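Local coordinates for protein pyruvate formate-lyase 2 (Archaeoglobus fulgidus, PDB 2F3O) that is of unknown function in detail but belongs to the glycyl radical enzymes and probably acts as a lyase related to pyruvate formate-lyase and glycerol dehydratase, at residues S154-N159 against N434-S439; A411-R416 against Y535-I540. All coordinates share one frame; numbering follows the deposited sequence.

Interaction 1. Residues S154-N159 against N434-S439; sequences SHVAVN and NSFTSS
His155 lies against Ser439 where the chain before strand 156-157 meets the loop that interrupts strand 435-445, one of the strands that, as in other glycyl radical enzymes, build the central barrel. His155 CB stands 3.4 Å from Ser439 OG; then CG, anti to the carbonyl carbon (chi1 -64°), leads into a ring whose atom His155 CD2 is also 3.4 Å from Ser439 OG. On the other branch, ND1 is hydrogen-bonded to Ile153 O, and NE2 at the tip binds a glycerol that probably came from the crystallisation liquor. Histidine suits this place because the ring offers ND1 to the carbonyl of Ile153 while its carbon CD2 can lie close to Ser439. Serine suits the other side, being small enough to sit close to His155 CB and CD2 while its OG bonds to Glu428 and Asp424.

One water joins the two backbones. It donates to His155 O at 2.9 Å and accepts from Ser438 N at 2.8 Å, linking two chains that are not paired as a sheet. Further along, Val156 presents its branched end to the other strand: CG1 meets the edge of the Phe436 ring at CE1 (4.1 Å), while CG2, anti to the backbone N, rests 3.6 Å from Ser435 O.

Interaction 2. Residues A411-R416 against Y535-I540; sequences AEVDDR and YNFTGI
Tyr535 reaches from the start of barrel strand 535-543 to Asp414, in the turn between helices 401-410 and 415-419, and makes the hydrogen bond of this contact. The backbone N-H of Asp414 points at the phenol oxygen in a long but fairly straight bond: Asp414 N to Tyr535 OH is 3.3 Å, with 165° at the hydrogen. The same hydroxyl is bonded to Asp417 OD1. The Asp414 side chain crosses the tyrosine at about a right angle, its carboxylate plane turned 68° from the ring.

The apolar contacts lie beside this bond. Val413 divides its two methyls between the aromatics: CG1, anti to the backbone N (chi1 180°), comes 3.9 Å from Tyr535 CZ, and CG2 approaches the rim of Phe537 at CE1, 4.3 Å away. Ala411, with only a methyl for a side chain, lets the Phe537 ring come close and sets CB 4.0 Å from Phe537 CZ.

Carbonyls meet the ring edges: Ala411 O lies near the plane of Phe537, 3.3 Å from CZ, and Glu412 O is similarly placed at Tyr535 CE2. Glu412 itself, with positive phi, is the C-prime residue of the Schellman motif closing helix 401-410.

Tyrosine thus combines an apolar ring with a hydroxyl that accepts from an amide and presumably donates to a carboxylate; the nearby acidic groups would be expected to disfavour its ionisation.

Strands 435-445 and 535-543 run parallel as neighbours in one sheet, so interactions 1 and 2 abut: probable backbone hydrogen bonds join Asn434 O to Tyr535 N and Phe436 O to Phe537 N, and Thr437 packs on Phe537. Interaction 1 brings the chain around strand 156-157 to strand 435-445; interaction 2 brings the turn between helices 401-410 and 415-419 to strand 535-543. Interaction 1 is wholly buried, its centre about 11 Å from the centre of the chain, and rich in serine hydroxyls; its polar link across the backbones is indirect. Interaction 2, centred about 17 Å from the chain centre, is partly buried and relies on aromatic rings and a direct hydrogen bond. Both approach the second subunit, where Arg416 of one copy packs on Asn159 and Asn434 of the other.

Interaction 1. Residues S154-N159 against N434-S439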
# COMPACT_ATOMS: atom_id res chain seq x y z
N SER A 154 -19.65 -20.06 -6.70
CA SER A 154 -19.21 -21.46 -6.57
C SER A 154 -17.95 -21.78 -7.38
O SER A 154 -16.98 -21.01 -7.37
CB SER A 154 -20.34 -22.42 -6.93
OG SER A 154 -21.44 -22.32 -6.05
N HIS A 155 -17.97 -22.91 -8.09
CA HIS A 155 -16.84 -23.33 -8.94
C HIS A 155 -15.49 -23.27 -8.29
O HIS A 155 -14.63 -22.53 -8.73
CB HIS A 155 -16.78 -22.51 -10.23
CG HIS A 155 -17.96 -22.69 -11.11
ND1 HIS A 155 -19.15 -22.03 -10.89
CD2 HIS A 155 -18.15 -23.48 -12.19
CE1 HIS A 155 -20.02 -22.39 -11.81
NE2 HIS A 155 -19.45 -23.29 -12.60
N VAL A 156 -15.31 -24.01 -7.21
CA VAL A 156 -14.03 -24.04 -6.55
C VAL A 156 -13.88 -25.40 -5.92
O VAL A 156 -14.85 -25.94 -5.38
CB VAL A 156 -13.91 -22.88 -5.50
CG1 VAL A 156 -15.12 -22.80 -4.61
CG2 VAL A 156 -12.63 -23.01 -4.67
N ALA A 157 -12.71 -26.01 -6.07
CA ALA A 157 -12.38 -27.14 -5.24
C ALA A 157 -12.03 -26.66 -3.82
O ALA A 157 -11.07 -25.93 -3.61
CB ALA A 157 -11.23 -27.92 -5.84
N VAL A 158 -12.86 -27.08 -2.87
CA VAL A 158 -12.77 -26.77 -1.45
C VAL A 158 -11.47 -27.25 -0.83
O VAL A 158 -11.03 -28.37 -1.06
CB VAL A 158 -13.90 -27.50 -0.75
CG1 VAL A 158 -13.87 -27.26 0.74
CG2 VAL A 158 -15.22 -27.08 -1.34
N ASN A 159 -10.84 -26.39 -0.04
CA ASN A 159 -9.59 -26.78 0.60
C ASN A 159 -9.82 -27.70 1.81
O ASN A 159 -9.76 -27.26 2.96
CB ASN A 159 -8.82 -25.54 1.01
CG ASN A 159 -7.37 -25.82 1.34
OD1 ASN A 159 -6.97 -26.95 1.61
ND2 ASN A 159 -6.56 -24.75 1.35
N ASN A 434 -6.22 -22.45 -2.53
CA ASN A 434 -5.91 -21.07 -2.23
C ASN A 434 -6.25 -20.17 -3.40
O ASN A 434 -5.57 -19.18 -3.66
CB ASN A 434 -4.45 -20.91 -1.74
CG ASN A 434 -3.36 -21.32 -2.77
OD1 ASN A 434 -2.21 -20.93 -2.60
ND2 ASN A 434 -3.70 -22.11 -3.78
N SER A 435 -7.31 -20.53 -4.10
CA SER A 435 -7.75 -19.74 -5.24
C SER A 435 -9.26 -19.66 -5.40
O SER A 435 -10.00 -20.52 -4.96
CB SER A 435 -7.11 -20.25 -6.53
OG SER A 435 -7.37 -21.62 -6.77
N PHE A 436 -9.72 -18.58 -6.00
CA PHE A 436 -11.11 -18.46 -6.32
C PHE A 436 -11.08 -18.07 -7.77
O PHE A 436 -10.72 -16.94 -8.11
CB PHE A 436 -11.71 -17.34 -5.50
CG PHE A 436 -13.20 -17.45 -5.30
CD1 PHE A 436 -13.79 -18.67 -4.97
CD2 PHE A 436 -14.02 -16.32 -5.37
CE1 PHE A 436 -15.15 -18.75 -4.74
CE2 PHE A 436 -15.37 -16.41 -5.14
CZ PHE A 436 -15.93 -17.63 -4.83
N THR A 437 -11.44 -19.01 -8.64
CA THR A 437 -11.24 -18.80 -10.08
C THR A 437 -12.48 -18.50 -10.89
O THR A 437 -12.35 -18.22 -12.07
CB THR A 437 -10.55 -19.98 -10.73
OG1 THR A 437 -11.39 -21.13 -10.61
CG2 THR A 437 -9.20 -20.23 -10.05
N SER A 438 -13.66 -18.53 -10.24
CA SER A 438 -15.00 -18.38 -10.88
C SER A 438 -14.98 -19.05 -12.23
O SER A 438 -15.04 -18.38 -13.28
CB SER A 438 -15.43 -16.92 -11.00
OG SER A 438 -16.83 -16.84 -11.23
N SER A 439 -14.84 -20.36 -12.22
CA SER A 439 -14.25 -21.01 -13.35
C SER A 439 -15.20 -21.12 -14.54
O SER A 439 -14.75 -21.38 -15.65
CB SER A 439 -13.70 -22.35 -12.93
OG SER A 439 -14.77 -23.27 -12.82
O HOH W 1 -14.38 -19.81 -7.82

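Interaction 2. Residues A411-R416 against Y535-I540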
# COMPACT_ATOMS: atom_id res chain seq x y z
N ALA A 411 -0.17 -17.84 -16.07
CA ALA A 411 -1.18 -17.06 -15.38
C ALA A 411 -0.54 -16.54 -14.10
O ALA A 411 -1.24 -16.01 -13.22
CB ALA A 411 -2.36 -17.93 -15.07
N GLU A 412 0.78 -16.70 -14.04
CA GLU A 412 1.63 -16.32 -12.90
C GLU A 412 1.38 -17.08 -11.61
O GLU A 412 1.43 -16.52 -10.53
CB GLU A 412 1.64 -14.81 -12.67
CG GLU A 412 2.61 -14.08 -13.53
CD GLU A 412 2.07 -12.73 -13.90
OE1 GLU A 412 1.12 -12.28 -13.20
OE2 GLU A 412 2.55 -12.14 -14.91
N VAL A 413 1.14 -18.37 -11.73
CA VAL A 413 1.05 -19.22 -10.58
C VAL A 413 2.47 -19.68 -10.26
O VAL A 413 3.30 -19.87 -11.16
CB VAL A 413 0.05 -20.39 -10.83
CG1 VAL A 413 -0.07 -21.30 -9.64
CG2 VAL A 413 -1.30 -19.83 -11.18
N ASP A 414 2.75 -19.79 -8.96
CA ASP A 414 4.01 -20.30 -8.44
C ASP A 414 4.22 -21.69 -8.92
O ASP A 414 3.25 -22.41 -9.11
CB ASP A 414 3.94 -20.39 -6.91
CG ASP A 414 4.37 -19.12 -6.22
OD1 ASP A 414 3.80 -18.03 -6.53
OD2 ASP A 414 5.29 -19.22 -5.37
N ASP A 415 5.49 -22.05 -9.11
CA ASP A 415 5.90 -23.41 -9.39
C ASP A 415 5.11 -24.46 -8.64
O ASP A 415 4.36 -25.24 -9.24
CB ASP A 415 7.33 -23.56 -8.97
CG ASP A 415 8.26 -23.29 -10.08
OD1 ASP A 415 9.49 -23.42 -9.88
OD2 ASP A 415 7.73 -22.94 -11.17
N ARG A 416 5.28 -24.45 -7.32
CA ARG A 416 4.67 -25.43 -6.43
C ARG A 416 3.14 -25.41 -6.47
O ARG A 416 2.51 -26.45 -6.39
CB ARG A 416 5.16 -25.18 -5.01
CG ARG A 416 5.22 -23.71 -4.69
CD ARG A 416 5.52 -23.44 -3.24
NE ARG A 416 6.73 -22.64 -3.20
CZ ARG A 416 7.87 -23.05 -2.67
NH1 ARG A 416 7.93 -24.24 -2.09
NH2 ARG A 416 8.93 -22.26 -2.69
N TYR A 535 -4.89 -16.56 -4.94
CA TYR A 535 -5.04 -16.29 -6.37
C TYR A 535 -6.51 -15.96 -6.66
O TYR A 535 -7.38 -16.63 -6.13
CB TYR A 535 -4.61 -17.49 -7.19
CG TYR A 535 -3.17 -17.94 -6.97
CD1 TYR A 535 -2.86 -19.01 -6.12
CD2 TYR A 535 -2.11 -17.32 -7.64
CE1 TYR A 535 -1.57 -19.44 -5.95
CE2 TYR A 535 -0.80 -17.74 -7.47
CZ TYR A 535 -0.54 -18.80 -6.62
OH TYR A 535 0.76 -19.24 -6.43
N ASN A 536 -6.78 -14.93 -7.45
CA ASN A 536 -8.16 -14.61 -7.85
C ASN A 536 -8.26 -14.53 -9.35
O ASN A 536 -7.55 -13.77 -9.97
CB ASN A 536 -8.64 -13.29 -7.27
CG ASN A 536 -8.98 -13.40 -5.81
OD1 ASN A 536 -10.15 -13.53 -5.42
ND2 ASN A 536 -7.96 -13.36 -4.98
N PHE A 537 -9.16 -15.31 -9.93
CA PHE A 537 -9.26 -15.36 -11.38
C PHE A 537 -10.72 -15.34 -11.77
O PHE A 537 -11.58 -15.50 -10.91
CB PHE A 537 -8.57 -16.61 -11.94
CG PHE A 537 -7.06 -16.55 -11.91
CD1 PHE A 537 -6.32 -17.53 -11.28
CD2 PHE A 537 -6.37 -15.50 -12.53
CE1 PHE A 537 -4.92 -17.48 -11.26
CE2 PHE A 537 -4.96 -15.45 -12.51
CZ PHE A 537 -4.25 -16.44 -11.87
N THR A 538 -10.99 -15.09 -13.04
CA THR A 538 -12.35 -15.17 -13.58
C THR A 538 -12.30 -15.93 -14.91
O THR A 538 -11.84 -15.39 -15.92
CB THR A 538 -12.99 -13.78 -13.78
OG1 THR A 538 -13.03 -13.09 -12.54
CG2 THR A 538 -14.40 -13.91 -14.26
N GLY A 539 -12.77 -17.18 -14.90
CA GLY A 539 -12.69 -18.03 -16.08
C GLY A 539 -13.74 -17.75 -17.13
O GLY A 539 -14.93 -17.92 -16.87
N ILE A 540 -13.35 -17.28 -18.30
CA ILE A 540 -14.34 -17.12 -19.38
C ILE A 540 -13.99 -17.96 -20.60
O ILE A 540 -12.82 -18.17 -20.90
CB ILE A 540 -14.61 -15.64 -19.75
CG1 ILE A 540 -13.34 -14.95 -20.22
CG2 ILE A 540 -15.21 -14.88 -18.58
CD1 ILE A 540 -13.53 -13.49 -20.49